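Local coordinates for protein adhesin LabA (Helicobacter pylori, PDB 6GMM) that probably helps the bacterium attach to the gastric mucosa as an outer-surface lectin specific for LacdiNAc sugars, at residues Ser45-Asn48 with Leu49-Lys53. Residues are numbered along the deposited sequence; the frame is centred on the assembly and turned at random.
Sequences SAKN and LINDK
D52 turns the edge of its carboxylate over one face of the N48 amide; the two planes are 75° apart. D52 OD2 stands over N48 OD1 at 3.1 Å, while N48 OD1 lies close to the carboxylate plane, at its edge. Both atoms are acceptors, so this approach is no hydrogen bond as modelled. N48 ND2 donates instead to the backbone carbonyl of A44, one turn earlier. The amide of N51 runs alongside the stem of K47. N51 OD1 meets K47 CG at 3.8 Å, while N51 CB packs against K47 O at 3.2 Å. The chain of K47 bends near its end, and NZ bonds to the side chain of N43.

Backbone bonds carry this turn of helix 32-50. A46 O accepts from two donors. The bond from I50 N is nearly straight at 168°. L49 N reaches A46 O from above the carbonyl plane, at 2.9 Å. It also donates to S45 O, and both of these shared bonds are bent. N51 N donates to K47 O at 2.9 Å. The torsion of I50 (chi1 65°) sets CG1 between its backbone N and carbonyl carbon, and I50 CG1 lies 3.3 Å from A46 O.

I50 pairs with S156 through the backbone, and S45 OG bonds to Q297 of helix 287-311. In the SabA-like adhesion fold, this part of helix 32-50 packs against helices 239-264, 287-311 and 369-386, with F368 beside S45, N48 and L49.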
# COMPACT_ATOMS: atom_id res chain seq x y z
N SER A 45 -12.41 -11.71 -0.59
CA SER A 45 -11.19 -10.90 -0.40
C SER A 45 -11.47 -9.44 -0.01
O SER A 45 -10.61 -8.82 0.64
CB SER A 45 -10.26 -10.97 -1.61
OG SER A 45 -10.92 -10.60 -2.81
N ALA A 46 -12.66 -8.89 -0.34
CA ALA A 46 -13.04 -7.52 0.05
C ALA A 46 -13.14 -7.51 1.56
O ALA A 46 -12.42 -6.75 2.21
CB ALA A 46 -14.38 -7.15 -0.55
N LYS A 47 -13.98 -8.40 2.11
CA LYS A 47 -14.18 -8.59 3.55
C LYS A 47 -12.84 -8.88 4.21
O LYS A 47 -12.59 -8.38 5.29
CB LYS A 47 -15.15 -9.76 3.82
CG LYS A 47 -16.62 -9.47 3.50
CD LYS A 47 -17.43 -10.76 3.54
CE LYS A 47 -18.90 -10.54 3.80
NZ LYS A 47 -19.65 -10.17 2.57
N ASN A 48 -11.95 -9.65 3.56
CA ASN A 48 -10.64 -9.92 4.15
C ASN A 48 -9.74 -8.68 4.20
O ASN A 48 -8.90 -8.59 5.10
CB ASN A 48 -9.95 -11.08 3.46
CG ASN A 48 -10.22 -12.40 4.15
OD1 ASN A 48 -9.41 -12.87 4.96
ND2 ASN A 48 -11.37 -13.00 3.88
N LEU A 49 -9.94 -7.71 3.29
CA LEU A 49 -9.13 -6.48 3.29
C LEU A 49 -9.67 -5.40 4.25
O LEU A 49 -8.91 -4.85 5.03
CB LEU A 49 -8.98 -5.92 1.87
CG LEU A 49 -7.93 -6.59 0.98
CD1 LEU A 49 -8.21 -6.34 -0.51
CD2 LEU A 49 -6.51 -6.15 1.34
N ILE A 50 -10.97 -5.12 4.21
CA ILE A 50 -11.55 -4.04 4.99
C ILE A 50 -12.27 -4.48 6.30
O ILE A 50 -12.68 -3.62 7.07
CB ILE A 50 -12.48 -3.21 4.05
CG1 ILE A 50 -13.69 -4.04 3.55
CG2 ILE A 50 -11.68 -2.61 2.87
CD1 ILE A 50 -14.98 -3.30 3.27
N ASN A 51 -12.43 -5.78 6.58
CA ASN A 51 -13.05 -6.14 7.87
C ASN A 51 -12.07 -6.76 8.84
O ASN A 51 -12.32 -6.77 10.04
CB ASN A 51 -14.28 -7.04 7.71
CG ASN A 51 -15.47 -6.42 7.01
OD1 ASN A 51 -16.29 -7.12 6.45
ND2 ASN A 51 -15.63 -5.11 7.09
N ASP A 52 -10.95 -7.30 8.31
CA ASP A 52 -9.91 -7.94 9.11
C ASP A 52 -8.79 -7.00 9.48
O ASP A 52 -8.53 -6.02 8.77
CB ASP A 52 -9.31 -9.15 8.40
CG ASP A 52 -10.20 -10.37 8.40
OD1 ASP A 52 -10.94 -10.56 9.41
OD2 ASP A 52 -10.17 -11.12 7.41
N LYS A 53 -8.10 -7.33 10.58
CA LYS A 53 -6.98 -6.56 11.08
C LYS A 53 -5.67 -7.34 10.86
O LYS A 53 -4.79 -6.88 10.13
CB LYS A 53 -7.17 -6.22 12.58
CG LYS A 53 -8.37 -5.33 12.90
CD LYS A 53 -8.26 -4.79 14.32
CE LYS A 53 -9.50 -4.08 14.81
NZ LYS A 53 -9.22 -3.24 16.00